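Local structure of sucrose 6(F)-phosphate phosphorylase (Thermoanaerobacterium thermosaccharolyticum DSM 571, 6S9V) at residues 148-154 and 166-172; 223-227 and 252-256; 338-342 and 412-416. The protein is a phosphorylase of the alpha-amylase family, built round a closed barrel of eight parallel strands of the TIM type. All coordinates share one frame; numbering follows the deposited sequence.

Interaction 1: 148-154 and 166-172; sequences RRTLPYS and KVWTTFG. With SO4 (sulfate ion), chain D.
The carbonyl oxygen of Pro152 does double duty: it rests over the indole face of Trp168, 3.2 Å above the ring plane and offset toward the rim, while also accepting a backbone hydrogen bond. Its donor, Thr169 N at 2.8 Å from Pro152 O, comes from above the carbonyl plane, 45° out of it and off the lone pairs. The pyrrolidine extends the same packing, with Pro152 CG 3.5 Å from Trp168 CZ2. Beyond this point the chains pair as a beta hairpin, strands 153-157 and 164-168, inserted in the chain between the third and fourth barrel strands, the place of domain B in alpha-amylases. Ser154 and Val167 form a hydrogen-bonded pair, flanked by the non-hydrogen-bonded pair Tyr153 and Trp168. Thr169 sets OG1 between its backbone N and carbonyl carbon (chi1 60°), which brings it to 2.8 Å from Ser154 OG, where either hydroxyl may donate. Arg149, bent at chi3, sends NE to Gly172 O at 3.0 Å, a nearly straight bond on a carbonyl lone pair and in the guanidinium plane. NH1 of Arg149 bonds Leu151 O at 2.7 Å, and NH2 completes the grip through a salt bridge to Asp175, which should hold the guanidinium against rotation. Farther along, Arg148 lays its CG against Phe171 CE1 at 3.7 Å, then turns away so that NE and NH2 both hold O2 of a sulfate, which Tyr215 and His358 also bind.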
loop_
_atom_site.group_PDB
_atom_site.type_symbol
_atom_site.label_atom_id
_atom_site.label_comp_id
_atom_site.label_asym_id
_atom_site.label_seq_id
_atom_site.Cartn_x
_atom_site.Cartn_y
_atom_site.Cartn_z
ATOM N N ARG A 148 4.322 -8.732 15.742
ATOM C CA ARG A 148 3.254 -7.806 15.395
ATOM C C ARG A 148 2.027 -8.007 16.270
ATOM O O ARG A 148 0.987 -7.386 16.021
ATOM C CB ARG A 148 2.879 -7.965 13.920
ATOM C CG ARG A 148 4.072 -8.091 12.989
ATOM C CD ARG A 148 5.060 -6.937 13.119
ATOM N NE ARG A 148 4.467 -5.655 12.745
ATOM C CZ ARG A 148 4.365 -4.598 13.549
ATOM N NH1 ARG A 148 4.827 -4.638 14.795
ATOM N NH2 ARG A 148 3.807 -3.484 13.096
ATOM N N ARG A 149 2.114 -8.909 17.243
ATOM C CA ARG A 149 1.125 -9.082 18.298
ATOM C C ARG A 149 1.857 -9.752 19.454
ATOM O O ARG A 149 3.013 -10.161 19.319
ATOM C CB ARG A 149 -0.082 -9.893 17.823
ATOM C CG ARG A 149 0.187 -11.364 17.642
ATOM C CD ARG A 149 -0.808 -12.016 16.681
ATOM N NE ARG A 149 -2.122 -12.253 17.271
ATOM C CZ ARG A 149 -2.439 -13.305 18.022
ATOM N NH1 ARG A 149 -1.535 -14.231 18.310
ATOM N NH2 ARG A 149 -3.673 -13.433 18.482
ATOM N N THR A 150 1.182 -9.845 20.600
ATOM C CA THR A 150 1.865 -10.267 21.819
ATOM C C THR A 150 2.574 -11.604 21.636
ATOM O O THR A 150 3.723 -11.775 22.059
ATOM C CB THR A 150 0.869 -10.346 22.978
ATOM O OG1 THR A 150 0.189 -9.092 23.104
ATOM C CG2 THR A 150 1.595 -10.651 24.259
ATOM N N LEU A 151 1.890 -12.575 21.037
ATOM C CA LEU A 151 2.489 -13.858 20.709
ATOM C C LEU A 151 2.229 -14.160 19.241
ATOM O O LEU A 151 1.114 -13.936 18.755
ATOM C CB LEU A 151 1.918 -14.987 21.571
ATOM C CG LEU A 151 2.239 -14.929 23.066
ATOM C CD1 LEU A 151 1.460 -16.012 23.802
ATOM C CD2 LEU A 151 3.734 -15.079 23.300
ATOM N N PRO A 152 3.227 -14.689 18.512
ATOM C CA PRO A 152 3.040 -14.913 17.073
ATOM C C PRO A 152 2.346 -16.226 16.748
ATOM O O PRO A 152 2.547 -16.779 15.664
ATOM C CB PRO A 152 4.479 -14.903 16.538
ATOM C CG PRO A 152 5.275 -15.502 17.676
ATOM C CD PRO A 152 4.609 -14.994 18.942
ATOM N N TYR A 153 1.518 -16.722 17.664
ATOM C CA TYR A 153 0.782 -17.957 17.440
ATOM C C TYR A 153 -0.516 -17.911 18.234
ATOM O O TYR A 153 -0.705 -17.070 19.120
ATOM C CB TYR A 153 1.610 -19.198 17.814
ATOM C CG TYR A 153 2.200 -19.156 19.198
ATOM C CD1 TYR A 153 1.443 -19.496 20.307
ATOM C CD2 TYR A 153 3.521 -18.787 19.393
ATOM C CE1 TYR A 153 1.982 -19.456 21.578
ATOM C CE2 TYR A 153 4.071 -18.747 20.655
ATOM C CZ TYR A 153 3.298 -19.084 21.743
ATOM O OH TYR A 153 3.844 -19.041 23.004
ATOM N N SER A 154 -1.410 -18.835 17.893
ATOM C CA SER A 154 -2.722 -18.942 18.508
ATOM C C SER A 154 -3.027 -20.413 18.755
ATOM O O SER A 154 -2.551 -21.293 18.029
ATOM C CB SER A 154 -3.818 -18.328 17.624
ATOM O OG SER A 154 -3.649 -16.927 17.473
ATOM N N LYS A 166 -1.359 -25.417 18.566
ATOM C CA LYS A 166 -0.897 -24.073 18.263
ATOM C C LYS A 166 -0.476 -23.995 16.807
ATOM O O LYS A 166 0.160 -24.915 16.285
ATOM C CB LYS A 166 0.277 -23.691 19.164
ATOM C CG LYS A 166 -0.097 -23.531 20.622
ATOM C CD LYS A 166 1.104 -23.114 21.455
ATOM C CE LYS A 166 0.678 -22.651 22.838
ATOM N NZ LYS A 166 0.422 -23.791 23.742
ATOM N N VAL A 167 -0.871 -22.908 16.143
ATOM C CA VAL A 167 -0.440 -22.618 14.784
ATOM C C VAL A 167 0.031 -21.172 14.740
ATOM O O VAL A 167 -0.420 -20.322 15.515
ATOM C CB VAL A 167 -1.543 -22.855 13.726
ATOM C CG1 VAL A 167 -1.995 -24.304 13.748
ATOM C CG2 VAL A 167 -2.708 -21.915 13.954
ATOM N N TRP A 168 0.941 -20.894 13.817
ATOM C CA TRP A 168 1.515 -19.563 13.707
ATOM C C TRP A 168 0.470 -18.565 13.223
ATOM O O TRP A 168 -0.261 -18.818 12.257
ATOM C CB TRP A 168 2.713 -19.602 12.757
ATOM C CG TRP A 168 3.776 -18.611 13.086
ATOM C CD1 TRP A 168 4.006 -17.408 12.482
ATOM C CD2 TRP A 168 4.739 -18.725 14.138
ATOM N NE1 TRP A 168 5.072 -16.774 13.080
ATOM C CE2 TRP A 168 5.535 -17.563 14.103
ATOM C CE3 TRP A 168 5.006 -19.700 15.103
ATOM C CZ2 TRP A 168 6.589 -17.353 14.993
ATOM C CZ3 TRP A 168 6.054 -19.490 15.989
ATOM C CH2 TRP A 168 6.830 -18.323 15.926
ATOM N N THR A 169 0.408 -17.417 13.903
ATOM C CA THR A 169 -0.487 -16.322 13.526
ATOM C C THR A 169 0.296 -15.036 13.780
ATOM O O THR A 169 0.362 -14.563 14.919
ATOM C CB THR A 169 -1.801 -16.353 14.307
ATOM O OG1 THR A 169 -1.551 -16.234 15.716
ATOM C CG2 THR A 169 -2.537 -17.665 14.045
ATOM N N THR A 170 0.908 -14.497 12.720
ATOM C CA THR A 170 1.708 -13.282 12.848
ATOM C C THR A 170 0.854 -12.094 13.267
ATOM O O THR A 170 1.288 -11.264 14.070
ATOM C CB THR A 170 2.410 -12.978 11.520
ATOM O OG1 THR A 170 3.370 -13.999 11.235
ATOM C CG2 THR A 170 3.105 -11.625 11.563
ATOM N N PHE A 171 -0.349 -11.984 12.710
ATOM C CA PHE A 171 -1.241 -10.861 12.936
ATOM C C PHE A 171 -2.529 -11.328 13.602
ATOM O O PHE A 171 -2.895 -12.503 13.543
ATOM C CB PHE A 171 -1.596 -10.160 11.619
ATOM C CG PHE A 171 -0.412 -9.682 10.851
ATOM C CD1 PHE A 171 0.216 -8.508 11.204
ATOM C CD2 PHE A 171 0.079 -10.411 9.771
ATOM C CE1 PHE A 171 1.300 -8.046 10.492
ATOM C CE2 PHE A 171 1.174 -9.960 9.062
ATOM C CZ PHE A 171 1.792 -8.781 9.430
ATOM N N GLY A 172 -3.232 -10.384 14.207
ATOM C CA GLY A 172 -4.545 -10.668 14.748
ATOM C C GLY A 172 -4.805 -9.899 16.016
ATOM O O GLY A 172 -4.086 -10.051 17.004
HETATM S S SO4 D . 3.481 -4.070 8.981
HETATM O O1 SO4 D . 4.813 -4.575 8.623
HETATM O O2 SO4 D . 3.188 -4.331 10.387
HETATM O O3 SO4 D . 3.452 -2.635 8.728
HETATM O O4 SO4 D . 2.463 -4.739 8.180
HETATM O O HOH W 1 3.650 -11.361 15.474
HETATM O O HOH W 2 -2.015 -7.921 14.470
#

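Interaction 2: 223-227 and 252-256; sequences SCFFV and EVHSQ
Phe225 and Val253 meet in a small, buried, essentially apolar contact between two loops, one following barrel strand 207-210 and the other following its neighbour 248-251. Between 223-227 and 252-256 the contacts are van der Waals in kind, and the phenyl ring of Phe225 makes most of them. Its CG stands anti to the backbone N, chi1 -176°, which carries the ring straight across toward the second loop. There Phe225 CZ comes within 3.2 Å of His254 O. The same CZ lies 4.1 Å from Val253 CG1, the two side chains crossing at a slant. On the adjoining ring corner, Phe225 CE2 meets Ser255 CB at 3.8 Å, and here the methylene lies at the ring edge, close to its plane. Phe226 adds a looser touch, its CD1 4.4 Å from Val253 CG1, so that one valine methyl is shared by two consecutive phenylalanines. An ST turn, in which Ser223 OG accepts from Phe225 N at 3.2 Å, shapes the backbone leading into them. Helix 257-265 backs Val253 and Phe226 through Leu263, while Tyr215 meets the Phe225 ring edge-to-face. His254 turns its imidazole away, bonding Asp317 through ND1, with the nearest atom of its side chain about 4 Å from a bound sulfate. Loops that follow neighbouring barrel strands and pack together in this way line the active-site end of TIM barrels.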
loop_
_atom_site.group_PDB
_atom_site.type_symbol
_atom_site.label_atom_id
_atom_site.label_comp_id
_atom_site.label_asym_id
_atom_site.label_seq_id
_atom_site.Cartn_x
_atom_site.Cartn_y
_atom_site.Cartn_z
ATOM N N SER A 223 14.787 -12.857 12.948
ATOM C CA SER A 223 13.647 -11.993 13.235
ATOM C C SER A 223 12.364 -12.509 12.607
ATOM O O SER A 223 11.276 -12.058 12.980
ATOM C CB SER A 223 13.912 -10.577 12.717
ATOM O OG SER A 223 14.004 -10.582 11.305
ATOM N N CYS A 224 12.469 -13.434 11.655
ATOM C CA CYS A 224 11.338 -13.885 10.853
ATOM C C CYS A 224 10.738 -12.744 10.042
ATOM O O CYS A 224 9.542 -12.754 9.730
ATOM C CB CYS A 224 10.272 -14.543 11.726
ATOM S SG CYS A 224 10.907 -16.013 12.561
ATOM N N PHE A 225 11.560 -11.754 9.689
ATOM C CA PHE A 225 11.148 -10.711 8.756
ATOM C C PHE A 225 12.196 -10.577 7.661
ATOM O O PHE A 225 13.384 -10.366 7.942
ATOM C CB PHE A 225 10.933 -9.351 9.435
ATOM C CG PHE A 225 10.417 -8.299 8.495
ATOM C CD1 PHE A 225 9.086 -8.297 8.105
ATOM C CD2 PHE A 225 11.262 -7.329 7.983
ATOM C CE1 PHE A 225 8.609 -7.338 7.219
ATOM C CE2 PHE A 225 10.788 -6.373 7.101
ATOM C CZ PHE A 225 9.469 -6.377 6.723
ATOM N N PHE A 226 11.738 -10.676 6.421
ATOM C CA PHE A 226 12.579 -10.671 5.231
ATOM C C PHE A 226 13.824 -11.534 5.427
ATOM O O PHE A 226 14.965 -11.080 5.316
ATOM C CB PHE A 226 12.953 -9.245 4.839
ATOM C CG PHE A 226 13.217 -9.091 3.379
ATOM C CD1 PHE A 226 12.172 -8.884 2.501
ATOM C CD2 PHE A 226 14.502 -9.197 2.880
ATOM C CE1 PHE A 226 12.402 -8.771 1.148
ATOM C CE2 PHE A 226 14.738 -9.079 1.532
ATOM C CZ PHE A 226 13.679 -8.863 0.665
ATOM N N VAL A 227 13.580 -12.810 5.714
ATOM C CA VAL A 227 14.658 -13.761 5.977
ATOM C C VAL A 227 15.294 -14.131 4.641
ATOM O O VAL A 227 14.650 -14.750 3.789
ATOM C CB VAL A 227 14.151 -15.009 6.709
ATOM C CG1 VAL A 227 15.315 -15.977 6.971
ATOM C CG2 VAL A 227 13.460 -14.640 8.013
ATOM N N GLU A 252 4.777 -5.254 -1.035
ATOM C CA GLU A 252 4.615 -4.333 0.086
ATOM C C GLU A 252 5.570 -4.745 1.195
ATOM O O GLU A 252 5.350 -5.761 1.858
ATOM C CB GLU A 252 3.183 -4.333 0.605
ATOM C CG GLU A 252 3.005 -3.484 1.867
ATOM C CD GLU A 252 2.748 -4.311 3.124
ATOM O OE1 GLU A 252 1.984 -5.289 3.062
ATOM O OE2 GLU A 252 3.338 -3.990 4.180
ATOM N N VAL A 253 6.616 -3.950 1.404
ATOM C CA VAL A 253 7.637 -4.239 2.402
ATOM C C VAL A 253 7.928 -2.936 3.137
ATOM O O VAL A 253 8.427 -1.980 2.533
ATOM C CB VAL A 253 8.925 -4.804 1.779
ATOM C CG1 VAL A 253 10.015 -5.037 2.835
ATOM C CG2 VAL A 253 8.627 -6.100 1.041
ATOM N N HIS A 254 7.603 -2.893 4.425
ATOM C CA HIS A 254 8.028 -1.812 5.306
ATOM C C HIS A 254 9.339 -2.254 5.948
ATOM O O HIS A 254 9.348 -3.133 6.815
ATOM C CB HIS A 254 6.963 -1.516 6.352
ATOM C CG HIS A 254 5.731 -0.889 5.783
ATOM N ND1 HIS A 254 5.723 0.383 5.256
ATOM C CD2 HIS A 254 4.476 -1.372 5.623
ATOM C CE1 HIS A 254 4.506 0.671 4.828
ATOM N NE2 HIS A 254 3.730 -0.375 5.044
ATOM N N SER A 255 10.447 -1.655 5.523
ATOM C CA SER A 255 11.756 -2.053 6.019
ATOM C C SER A 255 12.730 -0.899 5.820
ATOM O O SER A 255 12.382 0.147 5.268
ATOM C CB SER A 255 12.255 -3.317 5.312
ATOM O OG SER A 255 13.524 -3.700 5.809
ATOM N N GLN A 256 13.965 -1.106 6.266
ATOM C CA GLN A 256 15.023 -0.149 5.986
ATOM C C GLN A 256 15.217 -0.050 4.478
ATOM O O GLN A 256 14.917 -0.985 3.734
ATOM C CB GLN A 256 16.327 -0.570 6.664
ATOM C CG GLN A 256 16.245 -0.690 8.172
ATOM C CD GLN A 256 17.569 -1.094 8.796
ATOM O OE1 GLN A 256 18.465 -1.592 8.111
ATOM N NE2 GLN A 256 17.699 -0.885 10.103
#

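Interaction 3: 338-342 and 412-416; sequences GANLS and GREIN. With SO4 (sulfate ion), chain I.
Gly412 O is gripped by two donors at 3.1 Å each: Asn340 ND2 from across the contact and Ile415 N from within its own segment. They reach the oxygen from opposite faces of its carbonyl plane. The bond from Ile415 N closes the turn of a 3-10 segment, 412-415, whereas the amide of Asn340 ties that turn to strand 340-343, an outer strand of a small three-stranded antiparallel sheet. CG of Asn340 lies between its backbone N and carbonyl carbon (chi1 64°), which points the amide at Gly412. Gly412 O lies nearly in the amide plane, and the N-H points to it fairly straight, at 163°. The amide is held from its other end too, since Asn340 OD1 accepts from Asn361 ND2 on the neighbouring strand; gripped at both ends, it has little freedom to flip. With no side chain at Gly412 to intervene, its CA comes 3.2 Å from Asn340 OD1. Ile415 reaches past the amide until CD1 is 3.3 Å from Gly338 O, just where a Schellman motif with Gly338 as its C-prime residue ends helix 324-336. At the far end the extended Arg413 runs out to a sulfate, giving it a weak bond from NH1 and sharing it with Lys173 and Arg417. Ser342 OG, which also bonds Asn361, sits over one face of the Arg413 guanidinium, 3.2 Å above its plane, and donates to a water 3.0 Å from Ser342 OG.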
loop_
_atom_site.group_PDB
_atom_site.type_symbol
_atom_site.label_atom_id
_atom_site.label_comp_id
_atom_site.label_asym_id
_atom_site.label_seq_id
_atom_site.Cartn_x
_atom_site.Cartn_y
_atom_site.Cartn_z
ATOM N N GLY A 338 -4.209 16.016 14.993
ATOM C CA GLY A 338 -5.223 14.993 15.168
ATOM C C GLY A 338 -4.754 13.562 14.985
ATOM O O GLY A 338 -5.544 12.635 15.206
ATOM N N ALA A 339 -3.504 13.343 14.606
ATOM C CA ALA A 339 -3.033 11.994 14.329
ATOM C C ALA A 339 -2.964 11.138 15.594
ATOM O O ALA A 339 -2.818 11.643 16.712
ATOM C CB ALA A 339 -1.651 12.052 13.685
ATOM N N ASN A 340 -3.081 9.825 15.406
ATOM C CA ASN A 340 -2.656 8.833 16.389
ATOM C C ASN A 340 -1.571 7.970 15.752
ATOM O O ASN A 340 -1.291 8.070 14.553
ATOM C CB ASN A 340 -3.822 7.973 16.892
ATOM C CG ASN A 340 -4.454 7.134 15.799
ATOM O OD1 ASN A 340 -3.989 6.036 15.497
ATOM N ND2 ASN A 340 -5.524 7.645 15.203
ATOM N N LEU A 341 -0.918 7.154 16.570
ATOM C CA LEU A 341 0.299 6.480 16.146
ATOM C C LEU A 341 0.177 4.974 16.286
ATOM O O LEU A 341 -0.387 4.471 17.263
ATOM C CB LEU A 341 1.509 6.948 16.954
ATOM C CG LEU A 341 1.753 8.454 16.979
ATOM C CD1 LEU A 341 2.958 8.745 17.860
ATOM C CD2 LEU A 341 1.946 8.990 15.580
ATOM N N SER A 342 0.695 4.267 15.290
ATOM C CA SER A 342 0.962 2.846 15.398
ATOM C C SER A 342 2.420 2.669 15.799
ATOM O O SER A 342 3.318 3.205 15.141
ATOM C CB SER A 342 0.674 2.138 14.076
ATOM O OG SER A 342 -0.721 2.060 13.844
ATOM N N GLY A 412 -7.329 3.114 15.795
ATOM C CA GLY A 412 -6.706 4.340 15.344
ATOM C C GLY A 412 -6.637 4.470 13.838
ATOM O O GLY A 412 -6.764 5.578 13.306
ATOM N N ARG A 413 -6.444 3.357 13.123
ATOM C CA ARG A 413 -6.278 3.449 11.679
ATOM C C ARG A 413 -7.568 3.828 10.964
ATOM O O ARG A 413 -7.516 4.256 9.805
ATOM C CB ARG A 413 -5.755 2.135 11.094
ATOM C CG ARG A 413 -4.296 1.843 11.415
ATOM C CD ARG A 413 -3.845 0.548 10.758
ATOM N NE ARG A 413 -2.544 0.105 11.247
ATOM C CZ ARG A 413 -2.373 -0.645 12.332
ATOM N NH1 ARG A 413 -3.421 -1.039 13.047
ATOM N NH2 ARG A 413 -1.152 -1.005 12.703
ATOM N N GLU A 414 -8.718 3.686 11.627
ATOM C CA GLU A 414 -9.981 4.118 11.041
ATOM C C GLU A 414 -10.058 5.632 10.873
ATOM O O GLU A 414 -10.977 6.113 10.201
ATOM C CB GLU A 414 -11.150 3.600 11.886
ATOM C CG GLU A 414 -11.636 2.199 11.472
ATOM C CD GLU A 414 -12.455 2.211 10.178
ATOM O OE1 GLU A 414 -13.344 3.083 10.053
ATOM O OE2 GLU A 414 -12.208 1.359 9.281
ATOM N N ILE A 415 -9.106 6.390 11.431
ATOM C CA ILE A 415 -9.079 7.840 11.243
ATOM C C ILE A 415 -9.005 8.193 9.770
ATOM O O ILE A 415 -9.471 9.258 9.347
ATOM C CB ILE A 415 -7.890 8.438 12.022
ATOM C CG1 ILE A 415 -8.067 9.942 12.226
ATOM C CG2 ILE A 415 -6.573 8.168 11.282
ATOM C CD1 ILE A 415 -7.079 10.523 13.218
ATOM N N ASN A 416 -8.423 7.303 8.968
ATOM C CA ASN A 416 -8.130 7.526 7.559
ATOM C C ASN A 416 -8.885 6.532 6.675
ATOM O O ASN A 416 -8.453 6.235 5.560
ATOM C CB ASN A 416 -6.617 7.419 7.345
ATOM C CG ASN A 416 -6.176 7.797 5.946
ATOM O OD1 ASN A 416 -6.622 8.794 5.381
ATOM N ND2 ASN A 416 -5.285 6.991 5.377
HETATM S S SO4 I . -5.664 -2.788 10.543
HETATM O O1 SO4 I . -5.017 -3.953 11.132
HETATM O O2 SO4 I . -4.734 -2.137 9.625
HETATM O O3 SO4 I . -6.053 -1.861 11.602
HETATM O O4 SO4 I . -6.861 -3.195 9.808
HETATM O O HOH W 3 -0.913 2.028 10.817
#

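Read from the N terminus, the three contacts follow in series: none nests within or crosses another. Interaction 1 closes the short hairpin loop inserted after the third barrel strand. Interaction 2 spans helix 230-244 and the fifth barrel strand, joining the loops that follow strands four and five. Interaction 3 closes the longest loop, across 69 residues that include the last barrel strand, 388-392. Centres of interactions 1 and 2 lie about 17 Å apart, and each is about 23 Å from that of interaction 3. One sulfate, probably from the crystallisation liquor, is bonded to interaction 1 and lies near His254 of interaction 2; interaction 3 is linked to it only indirectly, through strand 357-361.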